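Local coordinates for chromosome-partitioning ATPase Soj (Thermus thermophilus, PDB 1WCV), which hydrolyses ATP, binds double-stranded DNA cooperatively as ATP-dependent nucleoprotein filaments and is probably involved in bacterial chromosome partitioning, at residues Ile25-Tyr30 against Leu114-Ala119; Leu43-Asn48 against Ser124-Asn129. All coordinates share one frame; numbering follows the deposited sequence.

Contact 1 (Ile25-Tyr30 against Leu114-Ala119); sequences INLAAY and LVLLDA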
ATOM      1  N   ILE A  25      13.771  -1.845  13.159  1.00 12.49           N
ATOM      2  CA  ILE A  25      13.910  -0.583  13.873  1.00 13.93           C
ATOM      3  C   ILE A  25      12.724   0.348  13.679  1.00 14.94           C
ATOM      4  O   ILE A  25      12.141   0.847  14.646  1.00 15.26           O
ATOM      5  CB  ILE A  25      15.174   0.193  13.415  1.00 14.65           C
ATOM      6  CG1 ILE A  25      16.446  -0.551  13.840  1.00 21.32           C
ATOM      7  CG2 ILE A  25      15.137   1.624  13.960  1.00 17.23           C
ATOM      8  CD1 ILE A  25      16.536  -0.826  15.306  1.00 30.43           C
ATOM      9  N   ASN A  26      12.364   0.579  12.424  1.00 14.03           N
ATOM     10  CA  ASN A  26      11.293   1.513  12.139  1.00 13.64           C
ATOM     11  C   ASN A  26       9.888   1.017  12.351  1.00 15.40           C
ATOM     12  O   ASN A  26       8.993   1.822  12.606  1.00 13.49           O
ATOM     13  CB  ASN A  26      11.478   2.090  10.738  1.00 13.62           C
ATOM     14  CG  ASN A  26      12.719   2.958  10.646  1.00 14.89           C
ATOM     15  OD1 ASN A  26      12.893   3.889  11.438  1.00 18.43           O
ATOM     16  ND2 ASN A  26      13.589   2.659   9.691  1.00 23.06           N
ATOM     17  N   LEU A  27       9.685  -0.295  12.267  1.00 14.85           N
ATOM     18  CA  LEU A  27       8.363  -0.854  12.519  1.00 16.14           C
ATOM     19  C   LEU A  27       8.129  -0.629  14.015  1.00 15.26           C
ATOM     20  O   LEU A  27       7.042  -0.251  14.449  1.00 16.22           O
ATOM     21  CB  LEU A  27       8.345  -2.356  12.235  1.00 18.39           C
ATOM     22  CG  LEU A  27       7.143  -3.004  11.541  1.00 26.01           C
ATOM     23  CD1 LEU A  27       7.073  -4.452  11.999  1.00 24.47           C
ATOM     24  CD2 LEU A  27       5.837  -2.283  11.865  1.00 22.50           C
ATOM     25  N   ALA A  28       9.176  -0.862  14.801  1.00 17.59           N
ATOM     26  CA  ALA A  28       9.092  -0.688  16.240  1.00 16.55           C
ATOM     27  C   ALA A  28       8.813   0.768  16.582  1.00 16.36           C
ATOM     28  O   ALA A  28       8.003   1.062  17.455  1.00 18.29           O
ATOM     29  CB  ALA A  28      10.388  -1.141  16.897  1.00 19.39           C
ATOM     30  N   ALA A  29       9.480   1.676  15.882  1.00 16.14           N
ATOM     31  CA  ALA A  29       9.316   3.105  16.134  1.00 15.61           C
ATOM     32  C   ALA A  29       7.894   3.571  15.885  1.00 19.65           C
ATOM     33  O   ALA A  29       7.342   4.359  16.662  1.00 18.19           O
ATOM     34  CB  ALA A  29      10.281   3.906  15.275  1.00 18.36           C
ATOM     35  N   TYR A  30       7.290   3.091  14.803  1.00 16.04           N
ATOM     36  CA  TYR A  30       5.933   3.503  14.498  1.00 14.87           C
ATOM     37  C   TYR A  30       4.852   2.741  15.238  1.00 14.85           C
ATOM     38  O   TYR A  30       3.775   3.279  15.469  1.00 16.36           O
ATOM     39  CB  TYR A  30       5.707   3.479  12.989  1.00 12.53           C
ATOM     40  CG  TYR A  30       6.409   4.643  12.328  1.00 13.03           C
ATOM     41  CD1 TYR A  30       5.906   5.939  12.446  1.00 13.10           C
ATOM     42  CD2 TYR A  30       7.611   4.465  11.654  1.00 12.92           C
ATOM     43  CE1 TYR A  30       6.589   7.030  11.915  1.00 13.05           C
ATOM     44  CE2 TYR A  30       8.306   5.548  11.117  1.00 17.15           C
ATOM     45  CZ  TYR A  30       7.787   6.830  11.254  1.00 15.88           C
ATOM     46  OH  TYR A  30       8.477   7.898  10.738  1.00 14.46           O
ATOM     47  N   LEU A 114       3.400  -5.735  21.923  1.00 24.12           N
ATOM     48  CA  LEU A 114       4.087  -6.340  20.785  1.00 22.51           C
ATOM     49  C   LEU A 114       5.587  -6.512  21.010  1.00 22.02           C
ATOM     50  O   LEU A 114       6.256  -5.640  21.571  1.00 23.29           O
ATOM     51  CB  LEU A 114       3.880  -5.478  19.540  1.00 20.07           C
ATOM     52  CG  LEU A 114       2.443  -5.171  19.123  1.00 25.71           C
ATOM     53  CD1 LEU A 114       2.453  -4.063  18.091  1.00 21.33           C
ATOM     54  CD2 LEU A 114       1.775  -6.421  18.571  1.00 25.76           C
ATOM     55  N   VAL A 115       6.110  -7.644  20.550  1.00 18.95           N
ATOM     56  CA  VAL A 115       7.527  -7.948  20.681  1.00 19.12           C
ATOM     57  C   VAL A 115       8.090  -8.265  19.296  1.00 15.73           C
ATOM     58  O   VAL A 115       7.620  -9.185  18.635  1.00 19.52           O
ATOM     59  CB  VAL A 115       7.746  -9.169  21.593  1.00 17.30           C
ATOM     60  CG1 VAL A 115       9.242  -9.382  21.822  1.00 19.99           C
ATOM     61  CG2 VAL A 115       7.014  -8.965  22.917  1.00 19.95           C
ATOM     62  N   LEU A 116       9.070  -7.483  18.857  1.00 14.07           N
ATOM     63  CA  LEU A 116       9.690  -7.694  17.545  1.00 14.33           C
ATOM     64  C   LEU A 116      11.045  -8.356  17.732  1.00 16.05           C
ATOM     65  O   LEU A 116      11.855  -7.902  18.535  1.00 17.58           O
ATOM     66  CB  LEU A 116       9.866  -6.359  16.805  1.00 18.36           C
ATOM     67  CG  LEU A 116       8.643  -5.782  16.077  1.00 19.67           C
ATOM     68  CD1 LEU A 116       7.448  -5.704  17.010  1.00 21.95           C
ATOM     69  CD2 LEU A 116       8.987  -4.394  15.539  1.00 19.12           C
ATOM     70  N   LEU A 117      11.292  -9.429  16.988  1.00 15.49           N
ATOM     71  CA  LEU A 117      12.563 -10.143  17.097  1.00 16.28           C
ATOM     72  C   LEU A 117      13.354 -10.013  15.807  1.00 16.90           C
ATOM     73  O   LEU A 117      12.974 -10.595  14.798  1.00 18.23           O
ATOM     74  CB  LEU A 117      12.301 -11.623  17.367  1.00 15.93           C
ATOM     75  CG  LEU A 117      11.330 -11.977  18.489  1.00 18.62           C
ATOM     76  CD1 LEU A 117      10.986 -13.458  18.408  1.00 23.35           C
ATOM     77  CD2 LEU A 117      11.949 -11.623  19.838  1.00 22.19           C
ATOM     78  N   ASP A 118      14.445  -9.254  15.837  1.00 18.86           N
ATOM     79  CA  ASP A 118      15.276  -9.082  14.649  1.00 17.80           C
ATOM     80  C   ASP A 118      16.230 -10.266  14.558  1.00 17.64           C
ATOM     81  O   ASP A 118      17.287 -10.270  15.180  1.00 17.10           O
ATOM     82  CB  ASP A 118      16.055  -7.767  14.720  1.00 17.54           C
ATOM     83  CG  ASP A 118      16.734  -7.426  13.408  1.00 20.59           C
ATOM     84  OD1 ASP A 118      16.253  -7.897  12.350  1.00 23.09           O
ATOM     85  OD2 ASP A 118      17.738  -6.679  13.422  1.00 24.34           O
ATOM     86  N   ALA A 119      15.845 -11.259  13.760  1.00 18.07           N
ATOM     87  CA  ALA A 119      16.617 -12.488  13.591  1.00 18.79           C
ATOM     88  C   ALA A 119      17.768 -12.411  12.601  1.00 19.99           C
ATOM     89  O   ALA A 119      17.696 -11.719  11.587  1.00 20.24           O
ATOM     90  CB  ALA A 119      15.684 -13.615  13.182  1.00 19.11           C
TER

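Contact 2 (Leu43-Asn48 against Ser124-Asn129); sequences LDPQGN and SPLTLN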
ATOM      1  N   LEU A  43      18.486 -10.143  17.975  1.00 20.33           N
ATOM      2  CA  LEU A  43      18.972 -11.513  18.122  1.00 23.45           C
ATOM      3  C   LEU A  43      20.166 -11.808  17.222  1.00 23.64           C
ATOM      4  O   LEU A  43      20.603 -12.955  17.116  1.00 23.98           O
ATOM      5  CB  LEU A  43      17.846 -12.509  17.821  1.00 21.60           C
ATOM      6  CG  LEU A  43      16.673 -12.547  18.798  1.00 23.04           C
ATOM      7  CD1 LEU A  43      15.605 -13.508  18.292  1.00 20.81           C
ATOM      8  CD2 LEU A  43      17.172 -12.989  20.168  1.00 25.19           C
ATOM      9  N   ASP A  44      20.697 -10.778  16.577  1.00 23.14           N
ATOM     10  CA  ASP A  44      21.833 -10.962  15.687  1.00 28.16           C
ATOM     11  C   ASP A  44      23.138 -10.701  16.420  1.00 31.03           C
ATOM     12  O   ASP A  44      23.322  -9.639  17.006  1.00 31.04           O
ATOM     13  CB  ASP A  44      21.745 -10.012  14.492  1.00 27.00           C
ATOM     14  CG  ASP A  44      22.695 -10.398  13.370  1.00 29.43           C
ATOM     15  OD1 ASP A  44      23.853 -10.766  13.659  1.00 31.38           O
ATOM     16  OD2 ASP A  44      22.288 -10.329  12.195  1.00 26.23           O
ATOM     17  N   PRO A  45      24.066 -11.668  16.393  1.00 34.33           N
ATOM     18  CA  PRO A  45      25.352 -11.492  17.071  1.00 37.68           C
ATOM     19  C   PRO A  45      26.075 -10.245  16.565  1.00 38.82           C
ATOM     20  O   PRO A  45      26.944  -9.701  17.244  1.00 40.97           O
ATOM     21  CB  PRO A  45      26.101 -12.776  16.723  1.00 37.41           C
ATOM     22  CG  PRO A  45      24.996 -13.781  16.614  1.00 38.08           C
ATOM     23  CD  PRO A  45      23.954 -13.023  15.825  1.00 35.19           C
ATOM     24  N   GLN A  46      25.707  -9.794  15.370  1.00 39.64           N
ATOM     25  CA  GLN A  46      26.318  -8.610  14.781  1.00 40.22           C
ATOM     26  C   GLN A  46      25.781  -7.319  15.404  1.00 38.49           C
ATOM     27  O   GLN A  46      26.384  -6.256  15.263  1.00 37.33           O
ATOM     28  CB  GLN A  46      26.085  -8.596  13.270  1.00 46.92           C
ATOM     29  CG  GLN A  46      26.553  -9.860  12.559  1.00 54.84           C
ATOM     30  CD  GLN A  46      28.042 -10.120  12.713  1.00 60.43           C
ATOM     31  OE1 GLN A  46      28.557 -11.128  12.232  1.00 63.96           O
ATOM     32  NE2 GLN A  46      28.740  -9.212  13.385  1.00 63.48           N
ATOM     33  N   GLY A  47      24.644  -7.416  16.088  1.00 36.23           N
ATOM     34  CA  GLY A  47      24.057  -6.251  16.730  1.00 30.47           C
ATOM     35  C   GLY A  47      23.763  -5.067  15.826  1.00 30.23           C
ATOM     36  O   GLY A  47      23.966  -3.918  16.221  1.00 27.70           O
ATOM     37  N   ASN A  48      23.274  -5.330  14.618  1.00 28.39           N
ATOM     38  CA  ASN A  48      22.955  -4.256  13.679  1.00 26.91           C
ATOM     39  C   ASN A  48      21.835  -3.348  14.194  1.00 24.06           C
ATOM     40  O   ASN A  48      21.936  -2.124  14.117  1.00 24.78           O
ATOM     41  CB  ASN A  48      22.559  -4.836  12.319  1.00 30.67           C
ATOM     42  CG  ASN A  48      23.676  -5.636  11.684  1.00 34.82           C
ATOM     43  OD1 ASN A  48      23.591  -6.858  11.573  1.00 39.74           O
ATOM     44  ND2 ASN A  48      24.734  -4.950  11.271  1.00 32.77           N
ATOM     45  N   SER A 124      20.285 -19.620  11.741  1.00 28.94           N
ATOM     46  CA  SER A 124      21.246 -20.084  12.733  1.00 25.08           C
ATOM     47  C   SER A 124      20.398 -20.497  13.932  1.00 23.01           C
ATOM     48  O   SER A 124      19.174 -20.375  13.899  1.00 23.77           O
ATOM     49  CB  SER A 124      22.186 -18.943  13.135  1.00 26.49           C
ATOM     50  OG  SER A 124      21.492 -17.954  13.882  1.00 23.08           O
ATOM     51  N   PRO A 125      21.024 -21.013  14.996  1.00 21.15           N
ATOM     52  CA  PRO A 125      20.183 -21.390  16.135  1.00 20.57           C
ATOM     53  C   PRO A 125      19.402 -20.189  16.669  1.00 18.75           C
ATOM     54  O   PRO A 125      18.333 -20.351  17.249  1.00 21.08           O
ATOM     55  CB  PRO A 125      21.193 -21.935  17.142  1.00 23.04           C
ATOM     56  CG  PRO A 125      22.210 -22.601  16.229  1.00 23.06           C
ATOM     57  CD  PRO A 125      22.391 -21.548  15.147  1.00 23.49           C
ATOM     58  N   LEU A 126      19.940 -18.989  16.469  1.00 19.37           N
ATOM     59  CA  LEU A 126      19.268 -17.775  16.928  1.00 16.71           C
ATOM     60  C   LEU A 126      18.068 -17.474  16.047  1.00 18.75           C
ATOM     61  O   LEU A 126      17.026 -17.038  16.534  1.00 20.13           O
ATOM     62  CB  LEU A 126      20.241 -16.590  16.939  1.00 18.42           C
ATOM     63  CG  LEU A 126      21.038 -16.505  18.247  1.00 24.58           C
ATOM     64  CD1 LEU A 126      22.247 -15.599  18.096  1.00 25.90           C
ATOM     65  CD2 LEU A 126      20.110 -16.000  19.346  1.00 25.84           C
ATOM     66  N   THR A 127      18.208 -17.724  14.751  1.00 18.71           N
ATOM     67  CA  THR A 127      17.101 -17.494  13.831  1.00 19.30           C
ATOM     68  C   THR A 127      16.009 -18.486  14.199  1.00 20.29           C
ATOM     69  O   THR A 127      14.837 -18.132  14.316  1.00 17.59           O
ATOM     70  CB  THR A 127      17.513 -17.758  12.376  1.00 18.19           C
ATOM     71  OG1 THR A 127      18.693 -17.008  12.074  1.00 22.20           O
ATOM     72  CG2 THR A 127      16.388 -17.356  11.417  1.00 19.97           C
ATOM     73  N   LEU A 128      16.411 -19.739  14.382  1.00 17.68           N
ATOM     74  CA  LEU A 128      15.466 -20.787  14.725  1.00 19.59           C
ATOM     75  C   LEU A 128      14.772 -20.477  16.048  1.00 20.29           C
ATOM     76  O   LEU A 128      13.575 -20.699  16.192  1.00 19.56           O
ATOM     77  CB  LEU A 128      16.183 -22.139  14.796  1.00 22.18           C
ATOM     78  CG  LEU A 128      15.314 -23.388  14.965  1.00 23.49           C
ATOM     79  CD1 LEU A 128      14.739 -23.434  16.358  1.00 28.67           C
ATOM     80  CD2 LEU A 128      14.199 -23.388  13.930  1.00 24.36           C
ATOM     81  N   ASN A 129      15.519 -19.968  17.018  1.00 20.14           N
ATOM     82  CA  ASN A 129      14.914 -19.630  18.306  1.00 19.21           C
ATOM     83  C   ASN A 129      13.878 -18.517  18.148  1.00 21.11           C
ATOM     84  O   ASN A 129      12.891 -18.462  18.884  1.00 19.15           O
ATOM     85  CB  ASN A 129      15.992 -19.205  19.310  1.00 22.33           C
ATOM     86  CG  ASN A 129      16.451 -20.352  20.184  1.00 28.34           C
ATOM     87  OD1 ASN A 129      15.797 -20.698  21.172  1.00 28.75           O
ATOM     88  ND2 ASN A 129      17.570 -20.963  19.814  1.00 30.68           N
TER

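Contact 1 (Ile25-Tyr30 against Leu114-Ala119)
Leu116 reaches from strand 114-118 to helix 18-33 and meets it with one methyl, CD2. This methyl lies between Leu27 and Ala28. Leu116 CD2 sits 3.6 Å from Ala28 N, so it touches the helix backbone as well as side chains. Ala28 CB is 3.8 Å from Leu116 CD2. On the other side, Leu116 CD2 is 3.9 Å from Leu27 CB. The two leucine side chains cross at about a right angle. CB of Leu116 already points to the helix; with CG anti to the carbonyl carbon (chi1 -81°), CD2 ends against it. The small side chain of Ala28 probably helps the methyl come in this close, and the CA atoms of Ala28 and Leu116 are 7.2 Å apart. Leu31 of the same helix and Leu40 of strand 38-42 also touch Leu116. Two residues along the strand, Asp118 makes a salt bridge to Lys20 and a hydrogen bond to Thr21. These ATP-binding residues lie near the start of the helix, and the packing is farther along it. No hydrogen bond or charge pair joins the two segments. They meet through one buried methyl, in van der Waals contact with apolar side chains and the helix backbone, so the contact depends on close fit and not on polar bonds.

Contact 2 (Leu43-Asn48 against Ser124-Asn129)
Leu126 covers the oxygen end of the Leu43 carbonyl, which points into its side chain, and meets the ring of Pro45. Leu126 CD1 is 3.3 Å from Leu43 O. Pro45 CG is 3.6 Å from Leu126 CD1. The Pro45 and Leu126 side chains reach toward each other tip to tip. CB of Leu126 already points to the loop, and with CG anti to the carbonyl carbon (chi1 -86°) the branch continues that way. The leucine side chains meet more loosely, with Leu43 CD2 4.3 Å from Leu126 CD2. Leu43 O is buried here by hydrocarbon and has no hydrogen-bond partner in the model. An alanine in place of Leu126 would probably leave Pro45 without its methyl partner, strip most of the apolar cover from Leu43 O and open a gap between loop and helix. Leu89 and Thr93 of helix 89-96 also touch Leu126.

Each segment is braced by its own bonds. Asp44 OD1 accepts from Gln46 N at 2.7 Å, an Asx turn, within the type I turn from Asp44 to Gly47. Ser124 and Thr127 form a capping box. Ser124 N gives a firm bond to Thr127 OG1 (3.1 Å), while the bonds from Leu126 N and Thr127 N to Ser124 OG are weak. Asn129 ND2 folds back to Pro125 O at 2.7 Å, above the carbonyl plane and on the face opposite to Asn129 N. The contact joins the loop after strand 38-42 to the start of the helix after strand 114-118, both beyond the C-terminal ends of neighbouring parallel strands in the P-loop NTPase fold of the ParA family.

From the N terminus the chain runs through helix 18-33, strand 38-42 and the loop at 43-48. After 83 intervening residues beyond Tyr30 it returns as strand 114-118, where contact 1 closes its loop. Helix 125-133 follows, and contact 2 closes a second loop from 43-48. The segments alternate, so the two loops cross and neither encloses the other. Contact 1 fixes the P-loop helix to the central sheet. Contact 2 ties the loop after one strand to the helix after its neighbour. Their centres are 15 Å apart, yet they touch: Leu43 N lies 3.0 Å from Asp118 O, a probable hydrogen bond, and Leu117 packs on Leu43.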